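6-phosphogluconolactonase (Thermotoga maritima, PDB 1VL1) hydrolyses 6-phosphogluconolactone to 6-phosphogluconate, the second step of the oxidative stage of the pentose phosphate pathway. Local coordinates at residues 81-93 and 111-123. Residues are numbered along the deposited sequence; the frame is centred on the assembly and turned at random.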
ATOM      1  N   GLU A  81      -3.879   8.110  -2.805  1.00 21.26           N
ATOM      2  CA  GLU A  81      -3.208   9.176  -3.547  1.00 21.45           C
ATOM      3  C   GLU A  81      -3.584  10.530  -2.951  1.00 21.78           C
ATOM      4  O   GLU A  81      -4.701  10.768  -2.527  1.00 23.64           O
ATOM      5  CB  GLU A  81      -3.534   9.155  -5.030  1.00 20.27           C
ATOM      6  CG  GLU A  81      -2.821  10.191  -5.862  1.00 22.29           C
ATOM      7  CD  GLU A  81      -1.328  10.039  -5.797  1.00 21.89           C
ATOM      8  OE1 GLU A  81      -0.724  10.590  -4.853  1.00 23.10           O
ATOM      9  OE2 GLU A  81      -0.786   9.420  -6.714  1.00 23.07           O
ATOM     10  N   ARG A  82      -2.595  11.409  -2.930  1.00 21.57           N
ATOM     11  CA  ARG A  82      -2.800  12.805  -2.591  1.00 21.14           C
ATOM     12  C   ARG A  82      -3.453  13.490  -3.782  1.00 22.04           C
ATOM     13  O   ARG A  82      -3.034  13.324  -4.932  1.00 20.50           O
ATOM     14  CB  ARG A  82      -1.459  13.460  -2.234  1.00 21.81           C
ATOM     15  CG  ARG A  82      -0.919  13.009  -0.887  1.00 23.08           C
ATOM     16  CD  ARG A  82      -0.093  11.741  -0.936  1.00 25.51           C
ATOM     17  NE  ARG A  82       0.594  11.583   0.344  1.00 24.41           N
ATOM     18  CZ  ARG A  82       1.733  12.151   0.677  1.00 27.36           C
ATOM     19  NH1 ARG A  82       2.380  12.904  -0.160  1.00 26.48           N
ATOM     20  NH2 ARG A  82       2.237  11.968   1.881  1.00 28.13           N
ATOM     21  N   TYR A  83      -4.451  14.343  -3.509  1.00 21.66           N
ATOM     22  CA  TYR A  83      -5.239  14.987  -4.571  1.00 23.01           C
ATOM     23  C   TYR A  83      -4.479  16.235  -5.017  1.00 22.43           C
ATOM     24  O   TYR A  83      -4.832  17.384  -4.744  1.00 23.05           O
ATOM     25  CB  TYR A  83      -6.700  15.305  -4.156  1.00 22.83           C
ATOM     26  CG  TYR A  83      -7.560  15.721  -5.344  1.00 22.44           C
ATOM     27  CD1 TYR A  83      -7.905  14.822  -6.329  1.00 20.86           C
ATOM     28  CD2 TYR A  83      -8.040  17.027  -5.468  1.00 21.98           C
ATOM     29  CE1 TYR A  83      -8.672  15.202  -7.410  1.00 20.70           C
ATOM     30  CE2 TYR A  83      -8.795  17.433  -6.558  1.00 23.26           C
ATOM     31  CZ  TYR A  83      -9.147  16.536  -7.510  1.00 21.93           C
ATOM     32  OH  TYR A  83      -9.895  16.979  -8.579  1.00 24.22           O
ATOM     33  N   VAL A  84      -3.433  15.940  -5.764  1.00 21.93           N
ATOM     34  CA  VAL A  84      -2.540  16.897  -6.364  1.00 22.44           C
ATOM     35  C   VAL A  84      -2.143  16.363  -7.733  1.00 22.21           C
ATOM     36  O   VAL A  84      -2.346  15.181  -8.057  1.00 24.09           O
ATOM     37  CB  VAL A  84      -1.247  17.065  -5.477  1.00 22.29           C
ATOM     38  CG1 VAL A  84      -1.614  17.461  -4.089  1.00 24.06           C
ATOM     39  CG2 VAL A  84      -0.408  15.786  -5.448  1.00 22.24           C
ATOM     40  N   PRO A  85      -1.579  17.223  -8.567  1.00 21.46           N
ATOM     41  CA  PRO A  85      -1.166  16.758  -9.898  1.00 21.58           C
ATOM     42  C   PRO A  85      -0.218  15.560  -9.838  1.00 21.53           C
ATOM     43  O   PRO A  85       0.613  15.436  -8.928  1.00 22.42           O
ATOM     44  CB  PRO A  85      -0.542  17.988 -10.524  1.00 20.89           C
ATOM     45  CG  PRO A  85      -1.177  19.176  -9.768  1.00 21.45           C
ATOM     46  CD  PRO A  85      -1.388  18.675  -8.377  1.00 23.23           C
ATOM     47  N   LEU A  86      -0.308  14.643 -10.795  1.00 20.23           N
ATOM     48  CA  LEU A  86       0.465  13.416 -10.786  1.00 20.99           C
ATOM     49  C   LEU A  86       1.976  13.613 -11.008  1.00 21.17           C
ATOM     50  O   LEU A  86       2.714  12.650 -10.859  1.00 24.33           O
ATOM     51  CB  LEU A  86      -0.097  12.406 -11.820  1.00 21.54           C
ATOM     52  CG  LEU A  86      -1.518  11.870 -11.512  1.00 23.03           C
ATOM     53  CD1 LEU A  86      -2.051  11.088 -12.689  1.00 25.45           C
ATOM     54  CD2 LEU A  86      -1.625  11.051 -10.289  1.00 24.27           C
ATOM     55  N   ASP A  87       2.387  14.800 -11.418  1.00 22.95           N
ATOM     56  CA  ASP A  87       3.819  15.118 -11.521  1.00 23.92           C
ATOM     57  C   ASP A  87       4.309  15.946 -10.335  1.00 24.09           C
ATOM     58  O   ASP A  87       5.447  16.467 -10.353  1.00 23.51           O
ATOM     59  CB  ASP A  87       4.185  15.722 -12.860  1.00 24.77           C
ATOM     60  CG  ASP A  87       3.550  17.060 -13.096  1.00 26.02           C
ATOM     61  OD1 ASP A  87       2.710  17.507 -12.282  1.00 28.08           O
ATOM     62  OD2 ASP A  87       3.798  17.742 -14.140  1.00 32.51           O
ATOM     63  N   SER A  88       3.484  16.037  -9.300  1.00 22.53           N
ATOM     64  CA  SER A  88       3.887  16.737  -8.080  1.00 22.56           C
ATOM     65  C   SER A  88       4.812  15.834  -7.271  1.00 22.56           C
ATOM     66  O   SER A  88       4.592  14.653  -7.198  1.00 22.99           O
ATOM     67  CB  SER A  88       2.694  17.118  -7.216  1.00 23.58           C
ATOM     68  OG  SER A  88       3.155  17.518  -5.921  1.00 22.23           O
ATOM     69  N   ASP A  89       5.809  16.400  -6.599  1.00 23.64           N
ATOM     70  CA  ASP A  89       6.647  15.531  -5.720  1.00 23.92           C
ATOM     71  C   ASP A  89       5.863  14.948  -4.517  1.00 23.95           C
ATOM     72  O   ASP A  89       6.328  14.034  -3.861  1.00 23.42           O
ATOM     73  CB  ASP A  89       7.974  16.208  -5.277  1.00 24.33           C
ATOM     74  CG  ASP A  89       7.781  17.440  -4.447  1.00 27.35           C
ATOM     75  OD1 ASP A  89       6.651  17.760  -4.028  1.00 31.79           O
ATOM     76  OD2 ASP A  89       8.748  18.168  -4.136  1.00 31.69           O
ATOM     77  N   GLN A  90       4.645  15.442  -4.301  1.00 24.19           N
ATOM     78  CA  GLN A  90       3.730  14.945  -3.267  1.00 24.22           C
ATOM     79  C   GLN A  90       2.808  13.819  -3.757  1.00 22.95           C
ATOM     80  O   GLN A  90       1.972  13.324  -3.006  1.00 23.45           O
ATOM     81  CB  GLN A  90       2.892  16.143  -2.714  1.00 25.36           C
ATOM     82  CG  GLN A  90       3.716  17.220  -2.033  1.00 27.69           C
ATOM     83  CD  GLN A  90       2.879  18.483  -1.588  1.00 28.43           C
ATOM     84  OE1 GLN A  90       1.810  18.809  -2.162  1.00 36.33           O
ATOM     85  NE2 GLN A  90       3.365  19.169  -0.551  1.00 35.09           N
ATOM     86  N   SER A  91       2.943  13.437  -5.033  1.00 22.19           N
ATOM     87  CA  SER A  91       2.081  12.418  -5.637  1.00 21.93           C
ATOM     88  C   SER A  91       2.723  11.084  -5.330  1.00 20.66           C
ATOM     89  O   SER A  91       3.925  10.911  -5.563  1.00 22.10           O
ATOM     90  CB  SER A  91       2.082  12.561  -7.168  1.00 22.16           C
ATOM     91  OG  SER A  91       1.328  11.542  -7.777  1.00 23.51           O
ATOM     92  N   ASN A  92       1.930  10.153  -4.848  1.00 21.36           N
ATOM     93  CA  ASN A  92       2.373   8.790  -4.699  1.00 21.18           C
ATOM     94  C   ASN A  92       2.687   8.175  -6.050  1.00 21.91           C
ATOM     95  O   ASN A  92       3.672   7.429  -6.177  1.00 21.64           O
ATOM     96  CB  ASN A  92       1.347   7.944  -3.980  1.00 22.56           C
ATOM     97  CG  ASN A  92       1.258   8.254  -2.518  1.00 24.45           C
ATOM     98  OD1 ASN A  92       2.226   8.667  -1.924  1.00 24.55           O
ATOM     99  ND2 ASN A  92       0.118   7.905  -1.905  1.00 24.70           N
ATOM    100  N   PHE A  93       1.866   8.456  -7.046  1.00 21.69           N
ATOM    101  CA  PHE A  93       2.155   7.954  -8.396  1.00 22.23           C
ATOM    102  C   PHE A  93       3.559   8.350  -8.866  1.00 21.99           C
ATOM    103  O   PHE A  93       4.320   7.506  -9.361  1.00 22.69           O
ATOM    104  CB  PHE A  93       1.124   8.410  -9.425  1.00 22.36           C
ATOM    105  CG  PHE A  93       1.526   8.021 -10.804  1.00 20.08           C
ATOM    106  CD1 PHE A  93       1.378   6.692 -11.229  1.00 23.31           C
ATOM    107  CD2 PHE A  93       2.174   8.895 -11.617  1.00 24.22           C
ATOM    108  CE1 PHE A  93       1.841   6.306 -12.479  1.00 22.52           C
ATOM    109  CE2 PHE A  93       2.632   8.492 -12.864  1.00 24.33           C
ATOM    110  CZ  PHE A  93       2.438   7.182 -13.273  1.00 24.70           C
ATOM    111  N   VAL A 111      -0.640  -1.211 -14.434  1.00 21.54           N
ATOM    112  CA  VAL A 111      -0.406  -0.252 -13.387  1.00 22.71           C
ATOM    113  C   VAL A 111      -1.664   0.571 -13.232  1.00 23.14           C
ATOM    114  O   VAL A 111      -2.097   1.224 -14.164  1.00 23.74           O
ATOM    115  CB  VAL A 111       0.805   0.688 -13.677  1.00 21.66           C
ATOM    116  CG1 VAL A 111       0.904   1.797 -12.652  1.00 24.77           C
ATOM    117  CG2 VAL A 111       2.043  -0.118 -13.736  1.00 25.61           C
ATOM    118  N   HIS A 112      -2.146   0.629 -11.999  1.00 23.47           N
ATOM    119  CA  HIS A 112      -3.399   1.265 -11.713  1.00 23.02           C
ATOM    120  C   HIS A 112      -3.226   2.325 -10.639  1.00 23.66           C
ATOM    121  O   HIS A 112      -2.691   2.056  -9.567  1.00 24.11           O
ATOM    122  CB  HIS A 112      -4.422   0.186 -11.266  1.00 24.47           C
ATOM    123  CG  HIS A 112      -4.584  -0.957 -12.237  1.00 24.55           C
ATOM    124  ND1 HIS A 112      -5.486  -0.940 -13.278  1.00 29.69           N
ATOM    125  CD2 HIS A 112      -3.936  -2.147 -12.322  1.00 26.03           C
ATOM    126  CE1 HIS A 112      -5.385  -2.071 -13.955  1.00 26.10           C
ATOM    127  NE2 HIS A 112      -4.420  -2.792 -13.431  1.00 29.78           N
ATOM    128  N   TYR A 113      -3.698   3.535 -10.928  1.00 23.00           N
ATOM    129  CA  TYR A 113      -3.513   4.661 -10.054  1.00 22.27           C
ATOM    130  C   TYR A 113      -4.718   5.589 -10.084  1.00 22.80           C
ATOM    131  O   TYR A 113      -5.652   5.384 -10.867  1.00 23.89           O
ATOM    132  CB  TYR A 113      -2.192   5.411 -10.388  1.00 23.14           C
ATOM    133  CG  TYR A 113      -2.142   6.020 -11.778  1.00 24.27           C
ATOM    134  CD1 TYR A 113      -2.660   7.301 -12.070  1.00 26.23           C
ATOM    135  CD2 TYR A 113      -1.625   5.280 -12.813  1.00 24.44           C
ATOM    136  CE1 TYR A 113      -2.647   7.815 -13.355  1.00 26.40           C
ATOM    137  CE2 TYR A 113      -1.569   5.798 -14.105  1.00 26.13           C
ATOM    138  CZ  TYR A 113      -2.093   7.074 -14.382  1.00 25.69           C
ATOM    139  OH  TYR A 113      -2.049   7.578 -15.693  1.00 26.58           O
ATOM    140  N   VAL A 114      -4.697   6.577  -9.214  1.00 21.84           N
ATOM    141  CA  VAL A 114      -5.802   7.517  -9.095  1.00 21.16           C
ATOM    142  C   VAL A 114      -5.583   8.681 -10.083  1.00 21.34           C
ATOM    143  O   VAL A 114      -4.533   9.344 -10.079  1.00 22.43           O
ATOM    144  CB  VAL A 114      -5.912   8.062  -7.692  1.00 21.80           C
ATOM    145  CG1 VAL A 114      -6.997   9.090  -7.653  1.00 22.14           C
ATOM    146  CG2 VAL A 114      -6.175   6.953  -6.666  1.00 22.25           C
ATOM    147  N   ASP A 115      -6.603   8.952 -10.877  1.00 21.53           N
ATOM    148  CA  ASP A 115      -6.525   9.995 -11.921  1.00 21.73           C
ATOM    149  C   ASP A 115      -6.972  11.284 -11.299  1.00 21.05           C
ATOM    150  O   ASP A 115      -8.158  11.665 -11.350  1.00 19.94           O
ATOM    151  CB  ASP A 115      -7.387   9.646 -13.152  1.00 20.79           C
ATOM    152  CG  ASP A 115      -7.330  10.695 -14.234  1.00 23.52           C
ATOM    153  OD1 ASP A 115      -6.593  11.695 -14.064  1.00 25.28           O
ATOM    154  OD2 ASP A 115      -7.994  10.556 -15.298  1.00 23.82           O
ATOM    155  N   THR A 116      -6.023  11.991 -10.670  1.00 20.35           N
ATOM    156  CA  THR A 116      -6.327  13.244  -9.959  1.00 20.95           C
ATOM    157  C   THR A 116      -6.649  14.452 -10.834  1.00 21.50           C
ATOM    158  O   THR A 116      -6.982  15.560 -10.331  1.00 20.29           O
ATOM    159  CB  THR A 116      -5.167  13.622  -9.028  1.00 21.65           C
ATOM    160  OG1 THR A 116      -3.999  13.930  -9.813  1.00 21.65           O
ATOM    161  CG2 THR A 116      -4.792  12.508  -8.078  1.00 23.00           C
ATOM    162  N   SER A 117      -6.661  14.263 -12.150  1.00 21.34           N
ATOM    163  CA  SER A 117      -7.102  15.302 -13.053  1.00 21.94           C
ATOM    164  C   SER A 117      -8.617  15.465 -13.074  1.00 22.20           C
ATOM    165  O   SER A 117      -9.138  16.513 -13.507  1.00 22.72           O
ATOM    166  CB  SER A 117      -6.655  15.011 -14.467  1.00 22.65           C
ATOM    167  OG  SER A 117      -7.420  14.031 -15.144  1.00 22.53           O
ATOM    168  N   LEU A 118      -9.294  14.403 -12.626  1.00 22.58           N
ATOM    169  CA  LEU A 118     -10.766  14.404 -12.491  1.00 23.22           C
ATOM    170  C   LEU A 118     -11.222  15.021 -11.171  1.00 23.28           C
ATOM    171  O   LEU A 118     -10.488  14.992 -10.182  1.00 23.40           O
ATOM    172  CB  LEU A 118     -11.281  12.959 -12.525  1.00 24.15           C
ATOM    173  CG  LEU A 118     -11.056  12.150 -13.817  1.00 26.02           C
ATOM    174  CD1 LEU A 118     -11.547  10.722 -13.593  1.00 28.62           C
ATOM    175  CD2 LEU A 118     -11.632  12.781 -15.062  1.00 27.64           C
ATOM    176  N   PRO A 119     -12.461  15.497 -11.102  1.00 23.09           N
ATOM    177  CA  PRO A 119     -13.001  15.930  -9.812  1.00 22.08           C
ATOM    178  C   PRO A 119     -12.901  14.764  -8.824  1.00 21.49           C
ATOM    179  O   PRO A 119     -12.952  13.619  -9.208  1.00 22.54           O
ATOM    180  CB  PRO A 119     -14.478  16.300 -10.125  1.00 22.72           C
ATOM    181  CG  PRO A 119     -14.479  16.552 -11.607  1.00 22.10           C
ATOM    182  CD  PRO A 119     -13.449  15.620 -12.184  1.00 22.63           C
ATOM    183  N   ILE A 120     -12.641  15.054  -7.559  1.00 21.04           N
ATOM    184  CA  ILE A 120     -12.218  14.006  -6.661  1.00 21.26           C
ATOM    185  C   ILE A 120     -13.177  12.827  -6.564  1.00 19.58           C
ATOM    186  O   ILE A 120     -12.736  11.667  -6.521  1.00 20.20           O
ATOM    187  CB  ILE A 120     -11.907  14.594  -5.246  1.00 20.02           C
ATOM    188  CG1 ILE A 120     -11.029  13.650  -4.458  1.00 21.17           C
ATOM    189  CG2 ILE A 120     -13.207  15.076  -4.560  1.00 22.69           C
ATOM    190  CD1 ILE A 120     -10.459  14.157  -3.135  1.00 21.44           C
ATOM    191  N   GLU A 121     -14.482  13.103  -6.564  1.00 22.47           N
ATOM    192  CA  GLU A 121     -15.446  11.980  -6.515  1.00 23.37           C
ATOM    193  C   GLU A 121     -15.335  11.102  -7.750  1.00 22.57           C
ATOM    194  O   GLU A 121     -15.390   9.859  -7.679  1.00 22.12           O
ATOM    195  CB  GLU A 121     -16.875  12.477  -6.343  1.00 24.17           C
ATOM    196  CG  GLU A 121     -17.939  11.402  -6.575  1.00 25.86           C
ATOM    197  CD  GLU A 121     -19.309  11.837  -6.129  1.00 26.88           C
ATOM    198  OE1 GLU A 121     -19.547  11.826  -4.900  1.00 35.51           O
ATOM    199  OE2 GLU A 121     -20.134  12.154  -7.008  1.00 33.77           O
ATOM    200  N   LYS A 122     -15.125  11.737  -8.889  1.00 20.67           N
ATOM    201  CA  LYS A 122     -15.033  11.007 -10.154  1.00 21.24           C
ATOM    202  C   LYS A 122     -13.725  10.193 -10.181  1.00 21.49           C
ATOM    203  O   LYS A 122     -13.669   9.071 -10.724  1.00 22.03           O
ATOM    204  CB  LYS A 122     -15.073  11.957 -11.336  1.00 21.35           C
ATOM    205  CG  LYS A 122     -16.307  12.762 -11.387  1.00 22.17           C
ATOM    206  CD  LYS A 122     -17.516  11.933 -11.655  1.00 20.27           C
ATOM    207  CE  LYS A 122     -18.671  12.876 -11.883  1.00 21.08           C
ATOM    208  NZ  LYS A 122     -20.008  12.250 -12.106  1.00 20.04           N
ATOM    209  N   ALA A 123     -12.646  10.785  -9.651  1.00 21.44           N
ATOM    210  CA  ALA A 123     -11.390  10.051  -9.531  1.00 20.73           C
ATOM    211  C   ALA A 123     -11.569   8.789  -8.693  1.00 22.08           C
ATOM    212  O   ALA A 123     -11.097   7.703  -9.043  1.00 21.82           O
ATOM    213  CB  ALA A 123     -10.331  10.967  -8.899  1.00 21.32           C
TER
HETATM  214  O   HOH W   1      -2.390   8.128  -8.520  1.00 16.66           O
HETATM  215  O   HOH W   2     -12.552  17.869  -6.810  1.00 27.43           O
HETATM  216  O   HOH W   3      -3.099  15.078 -12.299  1.00 21.64           O
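Tyr83 turns its CG away from the backbone N (chi1 -169°), which carries the ring across to residues 116-120, while Thr116, its OG1 set between N and the carbonyl carbon (chi1 66°), turns that hydroxyl back to the loop of Tyr83. Tyr83 OH donates to Leu118 O at 2.6 Å, the acceptor lying at the ring edge but the hydroxyl standing above the carbonyl plane of Leu118. Thr116 OG1 donates to Val84 O at 2.7 Å, again from above the carbonyl plane, and accepts from a water that also takes the N-H of Leu86. Ile120 covers one face of the Tyr83 ring in a CH-pi contact, its CB 4.0 Å from the ring centroid. A leucine in place of Tyr83 would probably leave Leu118 O without this donor and Ile120 without its flat aromatic partner. Leu86 brings CD1 to 3.4 Å from Tyr113 CE1 and lays CD2 near Val114 O. Phe93 puts CD1 over one face of the Tyr113 ring, the two planes inclined at 40°. The buried Glu81 packs its CB on Val114 CB at 3.7 Å. Its bent chain delivers the carboxylate to the start of helix 92-101, where OE1 takes Asn92 N on its syn lone pair and OE2 takes Phe93 N, while the anti lone pair of OE1 takes Arg82 N from the strand. These N-H groups hold the carboxylate in place, and a water joins OE2 to Val114 N. The contact joins the C-terminal ends of parallel strands 74-82 and 111-112 of a beta-alpha-beta unit, where they run out into loops leading to helices 92-101 and 120-134; Tyr127 of the latter helix backs Val114, and Glu81 pairs through its backbone with Val180 of antiparallel strand 179-182.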